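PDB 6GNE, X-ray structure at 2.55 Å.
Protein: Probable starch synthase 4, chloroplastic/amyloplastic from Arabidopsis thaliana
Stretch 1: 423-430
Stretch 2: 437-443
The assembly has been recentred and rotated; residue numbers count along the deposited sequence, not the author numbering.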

# COMPACT_ATOMS: atom_id res chain seq x y z
N ASP A 423 -8.06 10.55 8.50
CA ASP A 423 -9.25 10.39 7.67
C ASP A 423 -10.01 9.10 7.89
O ASP A 423 -11.13 8.99 7.36
N SER A 424 -9.46 8.14 8.64
CA SER A 424 -10.14 6.86 8.90
C SER A 424 -10.32 6.45 10.39
O SER A 424 -11.09 5.53 10.68
N VAL A 425 -9.60 7.10 11.32
CA VAL A 425 -9.67 6.76 12.74
C VAL A 425 -10.08 7.98 13.56
O VAL A 425 -9.45 9.01 13.52
N PHE A 426 -11.15 7.80 14.33
CA PHE A 426 -11.80 8.86 15.08
C PHE A 426 -12.05 8.42 16.53
O PHE A 426 -12.77 7.45 16.79
N ASP A 427 -11.46 9.16 17.45
CA ASP A 427 -11.53 8.88 18.89
C ASP A 427 -12.96 8.90 19.44
O ASP A 427 -13.68 9.88 19.27
N ILE A 428 -13.33 7.82 20.13
CA ILE A 428 -14.67 7.70 20.76
C ILE A 428 -14.91 8.65 21.95
O ILE A 428 -16.06 8.90 22.28
N ASP A 429 -13.85 9.18 22.56
CA ASP A 429 -13.98 10.18 23.63
C ASP A 429 -13.94 11.66 23.16
O ASP A 429 -14.09 12.54 23.98
N ASP A 430 -13.79 11.96 21.88
CA ASP A 430 -13.85 13.36 21.37
C ASP A 430 -15.30 13.75 20.97
O ASP A 430 -15.82 13.30 19.93
N PHE A 437 -18.92 8.47 12.97
CA PHE A 437 -17.54 8.23 12.54
C PHE A 437 -16.68 7.60 13.63
O PHE A 437 -15.72 6.90 13.32
N GLN A 438 -17.04 7.83 14.89
CA GLN A 438 -16.25 7.40 16.06
C GLN A 438 -16.00 5.87 16.02
O GLN A 438 -16.93 5.10 16.02
N ASN A 439 -14.74 5.47 15.98
CA ASN A 439 -14.42 4.04 15.80
C ASN A 439 -13.19 3.54 16.50
O ASN A 439 -12.83 2.39 16.30
N GLY A 440 -12.53 4.35 17.32
CA GLY A 440 -11.25 3.94 17.91
C GLY A 440 -10.67 4.96 18.85
O GLY A 440 -11.39 5.70 19.54
N PHE A 441 -9.34 5.00 18.90
CA PHE A 441 -8.62 5.88 19.81
C PHE A 441 -7.47 6.52 19.08
O PHE A 441 -6.78 5.84 18.33
N THR A 442 -7.28 7.83 19.28
CA THR A 442 -6.20 8.57 18.62
C THR A 442 -5.37 9.38 19.59
O THR A 442 -5.74 9.60 20.70
N PHE A 443 -4.21 9.81 19.13
CA PHE A 443 -3.38 10.79 19.87
C PHE A 443 -2.63 11.67 18.88
O PHE A 443 -2.39 11.28 17.73

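The firmest polar link between the two stretches is made by the side chain of Asn 439. With chi1 at 60° (p) and chi2 at 11°, its carboxamide reaches the other backbone and acts there as a two-way adaptor: Asn 439 ND2 donates to Ser 424 O at 2.8 Å, while Asn 439 OD1 accepts from Phe 426 N at 2.8 Å, both nearly linear. A carboxamide suits this place because it carries a donor and an acceptor side by side, matching a carbonyl and an amide two residues apart. Phe 426 O is in turn bonded by the backbone, receiving Asn 439 N at 2.9 Å and Gly 440 N at 3.2 Å.

Asp 427 provides the second side-chain anchor. Its t rotamer brings Asp 427 OD2 to Thr 442 N at 3.0 Å, while Asp 427 OD1 accepts from Asp 429 N at 2.8 Å within its own stretch. A carboxylate suits the place because it has two acceptor oxygens: OD1 takes Asp 429 N within the type I turn from Asp 427 to Asp 430, and OD2 takes Thr 442 N in the strand. Alongside, Ile 428 N donates to Gly 440 O at 2.9 Å, as part of the single bridge between Asp 427 and Gly 440. One water joins the same region, its O accepting from Asp 427 N at 3.1 Å and lying 2.6 Å from Thr 442 OG1.

The extended side chain of Gln 438 (chi1 m, chi2 t) runs to the turn, placing Gln 438 NE2 2.8 Å from Asp 430 O, so that its polar end lies among backbone carbonyls.

The remaining contacts are largely apolar. Thr 442, in the p rotamer, points toward the first stretch; Thr 442 CG2 lies 3.7 Å from Val 425 CG1, so this small, branched residue offers a methyl to valine and a hydroxyl to the water. Val 425 itself is t. Gly 440 has no side chain, and a CB on Gly 440 would lie tightly, 3.4 Å, against Val 425 CG1.

The Phe 426 side chain (m) points sideways, and Phe 437 CB sits over one face of the Phe 426 ring, 4.1 Å from its centroid; Asn 439 ND2 lies at the ring edge. The Phe 437 side chain, also m, starts toward the first stretch but its end leads away, and the two rings are oblique, with planes at 47°. Farther along, Ile 428 (p, t) extends Ile 428 CD1 to within 3.6 Å of Phe 441 CZ. Phe 441, in the m rotamer, starts away from the first stretch, yet its long aromatic side chain brings the ring tip back to meet the isoleucine.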

# COMPACT_ATOMS: atom_id res chain seq x y z
CB ASP A 423 -8.86 10.43 6.18
CG ASP A 423 -8.27 11.77 5.75
OD1 ASP A 423 -8.74 12.80 6.20
OD2 ASP A 423 -7.34 11.80 4.95
CB SER A 424 -9.36 5.77 8.19
OG SER A 424 -7.99 5.83 8.56
CB VAL A 425 -8.35 6.17 13.27
CG1 VAL A 425 -8.53 5.61 14.67
CG2 VAL A 425 -7.89 5.04 12.38
CB PHE A 426 -13.13 9.20 14.40
CG PHE A 426 -12.99 9.59 12.96
CD1 PHE A 426 -12.63 10.90 12.60
CD2 PHE A 426 -13.19 8.65 11.96
CE1 PHE A 426 -12.51 11.26 11.27
CE2 PHE A 426 -13.04 9.00 10.60
CZ PHE A 426 -12.71 10.30 10.26
CB ASP A 427 -10.66 9.92 19.64
CG ASP A 427 -10.32 9.49 21.04
OD1 ASP A 427 -11.13 9.73 21.96
OD2 ASP A 427 -9.21 8.94 21.23
CB ILE A 428 -15.03 6.25 21.18
CG1 ILE A 428 -14.22 5.79 22.40
CG2 ILE A 428 -14.83 5.30 20.01
CD1 ILE A 428 -14.49 4.37 22.87
CB ASP A 429 -12.95 9.91 24.75
CG ASP A 429 -13.15 8.53 25.45
OD1 ASP A 429 -14.29 8.02 25.62
OD2 ASP A 429 -12.12 7.92 25.86
CB ASP A 430 -12.90 13.52 20.17
CG ASP A 430 -12.78 14.97 19.66
OD1 ASP A 430 -13.52 15.87 20.12
OD2 ASP A 430 -11.95 15.19 18.76
CB PHE A 437 -16.90 9.52 11.99
CG PHE A 437 -17.67 10.11 10.83
CD1 PHE A 437 -17.83 9.38 9.63
CD2 PHE A 437 -18.30 11.37 10.94
CE1 PHE A 437 -18.55 9.92 8.56
CE2 PHE A 437 -19.03 11.90 9.87
CZ PHE A 437 -19.15 11.18 8.68
CB GLN A 438 -16.95 7.81 17.37
CG GLN A 438 -16.94 9.32 17.63
CD GLN A 438 -17.57 9.76 18.96
OE1 GLN A 438 -18.60 9.25 19.38
NE2 GLN A 438 -16.94 10.73 19.61
CB ASN A 439 -14.28 3.74 14.30
CG ASN A 439 -13.19 4.57 13.63
OD1 ASN A 439 -12.38 5.23 14.31
ND2 ASN A 439 -13.14 4.52 12.30
CB PHE A 441 -8.06 5.08 20.99
CG PHE A 441 -9.12 4.42 21.80
CD1 PHE A 441 -9.56 3.16 21.47
CD2 PHE A 441 -9.68 5.07 22.88
CE1 PHE A 441 -10.54 2.54 22.20
CE2 PHE A 441 -10.67 4.46 23.63
CZ PHE A 441 -11.12 3.19 23.27
CB THR A 442 -6.73 9.49 17.48
OG1 THR A 442 -7.51 10.59 17.99
CG2 THR A 442 -7.57 8.71 16.46
CB PHE A 443 -2.42 10.08 20.84
CG PHE A 443 -1.42 9.18 20.18
CD1 PHE A 443 -1.75 7.90 19.78
CD2 PHE A 443 -0.12 9.62 19.99
CE1 PHE A 443 -0.81 7.08 19.20
CE2 PHE A 443 0.85 8.81 19.39
CZ PHE A 443 0.50 7.54 18.98
O HOH W 1 -9.53 11.32 16.48